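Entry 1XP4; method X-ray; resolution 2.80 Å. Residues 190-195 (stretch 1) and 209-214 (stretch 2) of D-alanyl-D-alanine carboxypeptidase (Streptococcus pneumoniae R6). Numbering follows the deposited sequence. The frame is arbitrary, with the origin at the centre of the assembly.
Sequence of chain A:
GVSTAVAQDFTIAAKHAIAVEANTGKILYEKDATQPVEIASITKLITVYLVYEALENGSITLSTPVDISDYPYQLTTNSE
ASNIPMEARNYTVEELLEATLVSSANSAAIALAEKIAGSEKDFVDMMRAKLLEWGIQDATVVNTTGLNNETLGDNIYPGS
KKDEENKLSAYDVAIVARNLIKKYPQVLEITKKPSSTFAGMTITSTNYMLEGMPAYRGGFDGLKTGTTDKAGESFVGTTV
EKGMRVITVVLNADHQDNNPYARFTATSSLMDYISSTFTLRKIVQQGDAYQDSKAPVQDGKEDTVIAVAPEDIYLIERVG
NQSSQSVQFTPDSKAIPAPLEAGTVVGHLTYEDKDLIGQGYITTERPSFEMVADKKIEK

Stretch 1 190-195: ITKKPS
Stretch 2 (209-214) MLEGMP

Two short segments of one chain meet here through van der Waals packing alone; no hydrogen bond crosses between them, and the contact buries 228 Å² summed over both sides. Stretch 1 begins in a helix and continues as loop, while stretch 2 is irregular, built around a type II beta turn from Leu210 to Met213. From first CA to last, the two run in roughly the same direction. The register is set by Pro194 and Leu210, whose CA atoms lie 5.9 Å apart.

Ile190 (phi/psi -102/-63°, chi1 m, chi2 t) is helical and its side chain stays out of reach of stretch 2. Its contribution is to the backbone: Lys193 N donates to Ile190 O at 2.8 Å. Thr191 (-47/-32°, chi1 p) is buried, with CA-to-CB sideways and OG1 hydrogen-bonded elsewhere in the structure, so its polar group is satisfied. It meets stretch 2 through its backbone, Thr191 O lying 3.3 Å from Leu210 CD1.

Lys192 (-57/-48°) points its CA-to-CB bond away, and its chain, t, t, t, p from chi1 to chi4, suits an exposed site; yet Lys192 O approaches Leu210 CD1 to 3.1 Å, a close contact for a carbonyl oxygen and a methyl carbon. At Lys193 phi is -53° and psi 125°. This side chain (m, t, t, t) also starts away from stretch 2, while Lys193 O sits 3.5 Å from Leu210 CD1. Three successive carbonyl oxygens thus crowd one methyl group. Leu210, buried, with chi1 m and chi2 t and phi/psi -85/172°, directs its CA-to-CB bond toward stretch 1, and its branched apolar end carries that methyl to them.

The CA-to-CB bond of Pro194 (-79/-13°, C-gamma endo) points toward stretch 2. Pro194 CA lies 3.9 Å from Leu210 CD1. Pro194 suits its place because its CB packs against apolar side chains, 4.2 Å from Leu210 CB and 4.1 Å from Met213 SE, the selenium of a selenomethionine whose CA-to-CB bond points toward stretch 1 (-111/160°, chi1 -48°, chi2 -96°, chi3 17°). Pro194 CB also rests 3.6 Å from Glu211 O. Leu210 (71 Å²) and Pro194 (70 Å²) supply most of the burial.

The turn places these partners together. Glu211 (-54/126°, chi1 m, chi2 -106°, chi3 26°), exposed with CA-to-CB sideways, and Gly212 (77/14°) occupy its central positions, the latter's positive phi favouring glycine; Met213 N to Leu210 O, 3.2 Å, closes it. Ser195 (-168/149°, chi1 p) is extended and does not touch stretch 2, as Met209 and Pro214 likewise make no contact with stretch 1.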

# COMPACT_ATOMS: atom_id res chain seq x y z
N ILE A 190 -3.80 8.20 9.25
CA ILE A 190 -4.14 9.45 8.60
C ILE A 190 -5.27 9.19 7.60
O ILE A 190 -6.37 9.70 7.77
CB ILE A 190 -2.93 10.07 7.87
CG1 ILE A 190 -1.81 10.38 8.87
CG2 ILE A 190 -3.35 11.34 7.15
CD1 ILE A 190 -0.53 10.84 8.24
N THR A 191 -5.00 8.37 6.58
CA THR A 191 -5.98 8.04 5.54
C THR A 191 -7.34 7.67 6.13
O THR A 191 -8.40 7.94 5.56
CB THR A 191 -5.47 6.87 4.63
OG1 THR A 191 -5.28 5.70 5.43
CG2 THR A 191 -4.15 7.24 3.97
N LYS A 192 -7.27 7.06 7.31
CA LYS A 192 -8.42 6.62 8.08
C LYS A 192 -9.39 7.78 8.39
O LYS A 192 -10.59 7.67 8.20
CB LYS A 192 -7.88 6.02 9.39
CG LYS A 192 -8.84 5.26 10.28
CD LYS A 192 -8.06 4.80 11.52
CE LYS A 192 -8.87 3.87 12.42
NZ LYS A 192 -9.12 2.53 11.82
N LYS A 193 -8.85 8.90 8.87
CA LYS A 193 -9.67 10.06 9.22
C LYS A 193 -10.61 10.57 8.14
O LYS A 193 -10.19 10.89 7.03
CB LYS A 193 -8.77 11.21 9.65
CG LYS A 193 -7.86 10.91 10.80
CD LYS A 193 -6.98 12.10 11.10
CE LYS A 193 -6.03 11.81 12.24
NZ LYS A 193 -5.11 12.94 12.44
N PRO A 194 -11.91 10.67 8.45
CA PRO A 194 -12.89 11.16 7.47
C PRO A 194 -12.84 12.69 7.38
O PRO A 194 -13.40 13.29 6.46
CB PRO A 194 -14.21 10.63 8.01
CG PRO A 194 -13.97 10.60 9.49
CD PRO A 194 -12.59 10.05 9.60
N SER A 195 -12.16 13.30 8.34
CA SER A 195 -11.98 14.76 8.38
C SER A 195 -10.93 15.05 9.43
O SER A 195 -10.78 14.31 10.41
CB SER A 195 -13.29 15.51 8.71
OG SER A 195 -13.71 15.36 10.06
N MSE A 209 -15.65 5.89 1.74
CA MSE A 209 -15.96 4.58 2.29
C MSE A 209 -15.59 4.55 3.78
O MSE A 209 -15.66 3.51 4.43
CB MSE A 209 -15.21 3.48 1.54
CG MSE A 209 -15.75 3.25 0.14
SE MSE A 209 -14.72 1.98 -0.85
CE MSE A 209 -15.73 0.40 -0.43
N LEU A 210 -15.21 5.72 4.29
CA LEU A 210 -14.83 5.85 5.69
C LEU A 210 -16.04 6.08 6.61
O LEU A 210 -17.18 6.27 6.15
CB LEU A 210 -13.83 7.01 5.85
CG LEU A 210 -12.47 6.87 5.15
CD1 LEU A 210 -11.64 8.15 5.31
CD2 LEU A 210 -11.71 5.68 5.73
N GLU A 211 -15.77 6.05 7.91
CA GLU A 211 -16.79 6.23 8.94
C GLU A 211 -17.61 7.51 8.78
O GLU A 211 -17.07 8.62 8.70
CB GLU A 211 -16.12 6.22 10.31
CG GLU A 211 -15.27 4.98 10.55
CD GLU A 211 -15.92 3.98 11.50
OE1 GLU A 211 -17.18 3.97 11.61
OE2 GLU A 211 -15.17 3.20 12.13
N GLY A 212 -18.94 7.33 8.76
CA GLY A 212 -19.87 8.44 8.64
C GLY A 212 -20.03 9.05 7.26
O GLY A 212 -20.62 10.12 7.13
N MSE A 213 -19.56 8.36 6.23
CA MSE A 213 -19.63 8.87 4.86
C MSE A 213 -20.59 8.12 3.95
O MSE A 213 -20.94 6.98 4.21
CB MSE A 213 -18.23 8.85 4.24
CG MSE A 213 -17.15 9.44 5.13
SE MSE A 213 -16.73 11.28 4.78
CE MSE A 213 -18.26 11.83 3.76
N PRO A 214 -21.01 8.76 2.86
CA PRO A 214 -21.94 8.19 1.88
C PRO A 214 -21.70 6.75 1.46
O PRO A 214 -22.58 5.91 1.62
CB PRO A 214 -21.82 9.16 0.71
CG PRO A 214 -21.67 10.46 1.40
CD PRO A 214 -20.64 10.14 2.48